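Local coordinates for uncharacterized protein (Methanothermobacter thermautotrophicus, PDB 1L1S) that is of unknown function but belongs to the DsrE/DsrF-like family and has a parallel beta-sheet flanked by helices, at residues E38-S43 against G98-R103. Sequence-based numbering, arbitrary orientation.
Sequences EVVAYS and GHIVRR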
loop_
_atom_site.group_PDB
_atom_site.type_symbol
_atom_site.label_atom_id
_atom_site.label_comp_id
_atom_site.label_asym_id
_atom_site.label_seq_id
_atom_site.Cartn_x
_atom_site.Cartn_y
_atom_site.Cartn_z
ATOM N N GLU A 38 1.116 -10.807 10.963
ATOM C CA GLU A 38 2.441 -11.090 10.428
ATOM C C GLU A 38 3.000 -9.813 9.836
ATOM O O GLU A 38 2.273 -9.035 9.221
ATOM C CB GLU A 38 2.405 -12.166 9.346
ATOM C CG GLU A 38 1.977 -13.534 9.857
ATOM C CD GLU A 38 2.238 -14.637 8.847
ATOM O OE1 GLU A 38 2.248 -14.336 7.628
ATOM O OE2 GLU A 38 2.422 -15.800 9.273
ATOM N N VAL A 39 4.292 -9.592 10.036
ATOM C CA VAL A 39 4.961 -8.413 9.511
ATOM C C VAL A 39 6.066 -8.864 8.554
ATOM O O VAL A 39 7.049 -9.497 8.965
ATOM C CB VAL A 39 5.586 -7.571 10.637
ATOM C CG1 VAL A 39 6.291 -6.378 10.056
ATOM C CG2 VAL A 39 4.517 -7.108 11.609
ATOM N N VAL A 40 5.887 -8.532 7.277
ATOM C CA VAL A 40 6.839 -8.884 6.245
ATOM C C VAL A 40 7.684 -7.671 5.889
ATOM O O VAL A 40 7.174 -6.653 5.405
ATOM C CB VAL A 40 6.129 -9.377 4.965
ATOM C CG1 VAL A 40 7.170 -9.712 3.886
ATOM C CG2 VAL A 40 5.274 -10.591 5.278
ATOM N N ALA A 41 8.984 -7.798 6.119
ATOM C CA ALA A 41 9.915 -6.725 5.851
ATOM C C ALA A 41 10.948 -7.166 4.832
ATOM O O ALA A 41 11.544 -8.240 4.974
ATOM C CB ALA A 41 10.612 -6.324 7.139
ATOM N N TYR A 42 11.147 -6.367 3.789
ATOM C CA TYR A 42 12.169 -6.696 2.807
ATOM C C TYR A 42 12.901 -5.418 2.405
ATOM O O TYR A 42 12.548 -4.336 2.870
ATOM C CB TYR A 42 11.583 -7.464 1.609
ATOM C CG TYR A 42 10.511 -6.772 0.793
ATOM C CD1 TYR A 42 10.845 -5.832 -0.187
ATOM C CD2 TYR A 42 9.165 -7.097 0.960
ATOM C CE1 TYR A 42 9.861 -5.238 -0.988
ATOM C CE2 TYR A 42 8.168 -6.505 0.165
ATOM C CZ TYR A 42 8.525 -5.579 -0.805
ATOM O OH TYR A 42 7.548 -4.987 -1.592
ATOM N N SER A 43 13.925 -5.550 1.568
ATOM C CA SER A 43 14.756 -4.424 1.162
ATOM C C SER A 43 15.269 -3.755 2.435
ATOM O O SER A 43 15.575 -4.434 3.421
ATOM C CB SER A 43 13.966 -3.429 0.314
ATOM O OG SER A 43 14.784 -2.329 -0.076
ATOM N N GLY A 98 6.354 -12.803 -2.279
ATOM C CA GLY A 98 5.675 -14.069 -2.488
ATOM C C GLY A 98 4.842 -14.442 -1.266
ATOM O O GLY A 98 3.689 -14.832 -1.394
ATOM N N HIS A 99 5.420 -14.318 -0.076
ATOM C CA HIS A 99 4.692 -14.651 1.142
ATOM C C HIS A 99 3.446 -13.764 1.246
ATOM O O HIS A 99 2.368 -14.244 1.584
ATOM C CB HIS A 99 5.570 -14.463 2.383
ATOM C CG HIS A 99 4.920 -14.940 3.646
ATOM N ND1 HIS A 99 4.610 -16.266 3.868
ATOM C CD2 HIS A 99 4.473 -14.263 4.733
ATOM C CE1 HIS A 99 3.999 -16.385 5.034
ATOM N NE2 HIS A 99 3.904 -15.186 5.580
ATOM N N ILE A 100 3.598 -12.475 0.946
ATOM C CA ILE A 100 2.471 -11.546 0.991
ATOM C C ILE A 100 1.378 -11.976 0.003
ATOM O O ILE A 100 0.194 -11.986 0.343
ATOM C CB ILE A 100 2.917 -10.106 0.661
ATOM C CG1 ILE A 100 3.838 -9.573 1.764
ATOM C CG2 ILE A 100 1.703 -9.188 0.540
ATOM C CD1 ILE A 100 4.410 -8.160 1.468
ATOM N N VAL A 101 1.774 -12.362 -1.205
ATOM C CA VAL A 101 0.798 -12.787 -2.195
ATOM C C VAL A 101 0.104 -14.072 -1.761
ATOM O O VAL A 101 -1.111 -14.212 -1.916
ATOM C CB VAL A 101 1.444 -12.973 -3.597
ATOM C CG1 VAL A 101 0.471 -13.685 -4.540
ATOM C CG2 VAL A 101 1.815 -11.604 -4.179
ATOM N N ARG A 102 0.862 -15.008 -1.203
ATOM C CA ARG A 102 0.260 -16.259 -0.741
ATOM C C ARG A 102 -0.750 -15.954 0.367
ATOM O O ARG A 102 -1.855 -16.470 0.380
ATOM C CB ARG A 102 1.328 -17.205 -0.184
ATOM C CG ARG A 102 2.316 -17.727 -1.218
ATOM C CD ARG A 102 3.075 -18.927 -0.673
ATOM N NE ARG A 102 3.906 -19.542 -1.704
ATOM C CZ ARG A 102 5.129 -19.134 -2.030
ATOM N NH1 ARG A 102 5.680 -18.107 -1.400
ATOM N NH2 ARG A 102 5.795 -19.748 -2.996
ATOM N N ARG A 103 -0.339 -15.106 1.301
ATOM C CA ARG A 103 -1.191 -14.745 2.418
ATOM C C ARG A 103 -2.489 -14.092 1.934
ATOM O O ARG A 103 -3.579 -14.490 2.334
ATOM C CB ARG A 103 -0.427 -13.809 3.348
ATOM C CG ARG A 103 -0.583 -14.126 4.804
ATOM C CD ARG A 103 0.486 -15.070 5.384
ATOM N NE ARG A 103 0.153 -16.477 5.262
ATOM C CZ ARG A 103 0.636 -17.445 6.046
ATOM N NH1 ARG A 103 1.475 -17.180 7.036
ATOM N NH2 ARG A 103 0.297 -18.699 5.821
#
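Val40 presses its branched end against the side of Ile100, with Val40 CG2 3.9 Å from Ile100 CG1. Both methyls meet Ile100; Val40 CG1 is anti to the backbone N (chi1 179°), and CG2, beside that N, additionally reaches the edge of the His99 ring at CD2, 3.8 Å away. A beta-branched residue suits this strand position, since its two methyls serve two neighbours at once. An isoleucine suits the helix because it is long enough to carry on past Val40 and bring CD1 to the edge of the Tyr42 ring, 4.3 Å from Tyr42 CE2, a looser contact just beyond the end of the strand.

Two residues earlier, Glu38 faces the helix as well but meets it mainly through its carboxylate. Its extended chain lifts this group to His99 and Arg103, which lie one helical turn apart. His99 NE2 donates to Glu38 OE1 at 2.8 Å, close to the ring plane, while Arg103 NH1 donates to the same oxygen at 3.0 Å in a nearly straight bond (177°). The two donors reach OE1 from opposite faces of the carboxylate plane, and so hold it between them. Arg103 bends at chi2 and chi3, and the same NH1 also lies within salt-bridge distance of Glu38 OE2, a weak hydrogen bond by its angle; OE2 is paired with Arg68 of strand 68-72 too. A carboxylate suits this buried site because it can answer a histidine and two arginines together. An alanine at Glu38 would probably leave Arg103 and Arg68 without their shared counter-charge and the His99 ring freer to turn.

Residues 98-103 of helix 96-105 run roughly antiparallel (146°) to residues 38-41 of strand 35-41, the central strand of the parallel sheet in this alpha/beta domain of the DsrE/DsrF-like family; the sheet's other face carries Val39 against helix 15-31, while Ile111 of the second subunit packs on Ile100.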